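Local coordinates for citrate synthase (Sulfolobus solfataricus, PDB 1O7X), which belongs to the citrate synthase family of largely helical enzymes and is assembled here from two copies of the chain, at residues V194-L199 and E348-Q353. Sequence-based numbering, arbitrary orientation.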
loop_
_atom_site.group_PDB
_atom_site.type_symbol
_atom_site.label_atom_id
_atom_site.label_comp_id
_atom_site.label_asym_id
_atom_site.label_seq_id
_atom_site.Cartn_x
_atom_site.Cartn_y
_atom_site.Cartn_z
ATOM N N VAL A 194 -2.472 4.377 -7.047
ATOM C CA VAL A 194 -3.746 3.847 -6.570
ATOM C C VAL A 194 -4.073 4.481 -5.226
ATOM O O VAL A 194 -5.197 4.965 -5.097
ATOM C CB VAL A 194 -3.739 2.315 -6.474
ATOM C CG1 VAL A 194 -5.022 1.757 -5.838
ATOM C CG2 VAL A 194 -3.470 1.673 -7.837
ATOM N N ALA A 195 -3.159 4.552 -4.276
ATOM C CA ALA A 195 -3.501 5.161 -2.983
ATOM C C ALA A 195 -3.871 6.625 -3.130
ATOM O O ALA A 195 -4.938 7.081 -2.731
ATOM C CB ALA A 195 -2.402 5.017 -1.950
ATOM N N ALA A 196 -3.019 7.403 -3.766
ATOM C CA ALA A 196 -3.243 8.822 -4.017
ATOM C C ALA A 196 -4.512 9.021 -4.826
ATOM O O ALA A 196 -5.212 10.015 -4.591
ATOM C CB ALA A 196 -2.011 9.404 -4.695
ATOM N N SER A 197 -4.937 8.136 -5.725
ATOM C CA SER A 197 -6.191 8.366 -6.430
ATOM C C SER A 197 -7.374 8.515 -5.490
ATOM O O SER A 197 -8.361 9.111 -5.917
ATOM C CB SER A 197 -6.501 7.230 -7.400
ATOM O OG SER A 197 -7.114 6.162 -6.686
ATOM N N THR A 198 -7.396 8.001 -4.266
ATOM C CA THR A 198 -8.520 8.160 -3.355
ATOM C C THR A 198 -8.343 9.395 -2.486
ATOM O O THR A 198 -9.115 9.630 -1.565
ATOM C CB THR A 198 -8.698 6.954 -2.411
ATOM O OG1 THR A 198 -7.647 6.992 -1.445
ATOM C CG2 THR A 198 -8.620 5.649 -3.181
ATOM N N LEU A 199 -7.236 10.074 -2.653
ATOM C CA LEU A 199 -6.767 11.245 -1.975
ATOM C C LEU A 199 -6.237 10.935 -0.578
ATOM O O LEU A 199 -6.295 11.761 0.332
ATOM C CB LEU A 199 -7.728 12.409 -1.959
ATOM C CG LEU A 199 -8.169 13.036 -3.283
ATOM C CD1 LEU A 199 -8.922 14.337 -2.993
ATOM C CD2 LEU A 199 -7.009 13.334 -4.221
ATOM N N GLU A 348 1.979 14.827 -9.659
ATOM C CA GLU A 348 1.592 15.099 -11.044
ATOM C C GLU A 348 0.184 14.573 -11.295
ATOM O O GLU A 348 -0.612 15.199 -11.976
ATOM C CB GLU A 348 2.591 14.489 -12.023
ATOM C CG GLU A 348 2.141 14.513 -13.471
ATOM C CD GLU A 348 3.264 14.130 -14.416
ATOM O OE1 GLU A 348 3.708 12.968 -14.336
ATOM O OE2 GLU A 348 3.706 14.973 -15.235
ATOM N N TYR A 349 -0.067 13.368 -10.778
ATOM C CA TYR A 349 -1.352 12.695 -10.879
ATOM C C TYR A 349 -2.487 13.447 -10.206
ATOM O O TYR A 349 -3.467 13.758 -10.872
ATOM C CB TYR A 349 -1.216 11.272 -10.315
ATOM C CG TYR A 349 -2.426 10.423 -10.635
ATOM C CD1 TYR A 349 -2.580 9.884 -11.896
ATOM C CD2 TYR A 349 -3.426 10.198 -9.684
ATOM C CE1 TYR A 349 -3.676 9.115 -12.216
ATOM C CE2 TYR A 349 -4.526 9.425 -10.004
ATOM C CZ TYR A 349 -4.645 8.876 -11.261
ATOM O OH TYR A 349 -5.741 8.128 -11.597
ATOM N N VAL A 350 -2.386 13.806 -8.938
ATOM C CA VAL A 350 -3.459 14.536 -8.277
ATOM C C VAL A 350 -3.677 15.923 -8.863
ATOM O O VAL A 350 -4.833 16.349 -8.976
ATOM C CB VAL A 350 -3.210 14.619 -6.756
ATOM C CG1 VAL A 350 -4.334 15.363 -6.044
ATOM C CG2 VAL A 350 -3.048 13.245 -6.119
ATOM N N GLU A 351 -2.655 16.693 -9.232
ATOM C CA GLU A 351 -2.874 18.051 -9.703
ATOM C C GLU A 351 -3.358 18.201 -11.141
ATOM O O GLU A 351 -4.046 19.193 -11.435
ATOM C CB GLU A 351 -1.612 18.901 -9.528
ATOM C CG GLU A 351 -1.337 19.300 -8.090
ATOM C CD GLU A 351 -0.041 20.082 -7.930
ATOM O OE1 GLU A 351 0.512 20.110 -6.796
ATOM O OE2 GLU A 351 0.368 20.655 -8.984
ATOM N N GLU A 352 -3.030 17.261 -12.031
ATOM C CA GLU A 352 -3.429 17.379 -13.410
ATOM C C GLU A 352 -4.303 16.282 -13.970
ATOM O O GLU A 352 -5.100 16.574 -14.885
ATOM C CB GLU A 352 -2.202 17.377 -14.340
ATOM C CG GLU A 352 -0.992 18.169 -13.888
ATOM C CD GLU A 352 0.154 18.032 -14.877
ATOM O OE1 GLU A 352 -0.006 17.330 -15.904
ATOM O OE2 GLU A 352 1.218 18.627 -14.594
ATOM N N GLN A 353 -4.094 15.041 -13.585
ATOM C CA GLN A 353 -4.851 13.934 -14.171
ATOM C C GLN A 353 -5.744 13.193 -13.184
ATOM O O GLN A 353 -6.018 12.001 -13.379
ATOM C CB GLN A 353 -3.785 12.956 -14.679
ATOM C CG GLN A 353 -2.851 13.433 -15.751
ATOM C CD GLN A 353 -1.923 12.333 -16.248
ATOM O OE1 GLN A 353 -2.365 11.355 -16.873
ATOM N NE2 GLN A 353 -0.643 12.581 -15.963
#
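Tyr349 and Val350, in the last turn of helix 330-352, meet Ala196 and Ser197 in the last turn of helix 187-197 and Leu199 just beyond it. The Tyr349 ring carries the first touch: its CE2 lies 3.9 Å from Ser197 CB, approached obliquely. With CG anti to the backbone N (chi1 -169°), the ring reaches across to helix 187-197, while Gln353 O sits over one face, 3.9 Å above the ring plane and offset toward its rim. The hydroxyl is hydrogen-bonded to Arg355 O, in the loop just past helix 330-352. Ser197 turns its own hydroxyl away from the ring into polar company: OG donates to Val194 O at 2.8 Å, one turn back, and is also hydrogen-bonded to Ile357 N. Val350, next along, splits its two methyls between two partners. CG2 rests against Ala196, 4.2 Å from its CB, and CG1 meets Leu199 CD2 at 3.8 Å. Leu199 has already left the helix; its positive phi (76°) closes a Schellman motif, with Leu199 N bonded to Ala196 O at 2.8 Å, and its CD2 branch reaches Val350, the two side chains crossing at a slant. Trp112 also packs on Val350. Leu217 of the second subunit packs on Leu199, and backbone hydrogen bonds run from Thr198 to that subunit, so 194-199 is part of the dimer interface. No hydrogen bond joins 194-199 directly to 348-353; the polar tie is Ser197 to Ile357. The direct contact thus depends on apolar fit, while backbone groups of Val194, Arg355 and Ile357 satisfy the buried hydroxyls.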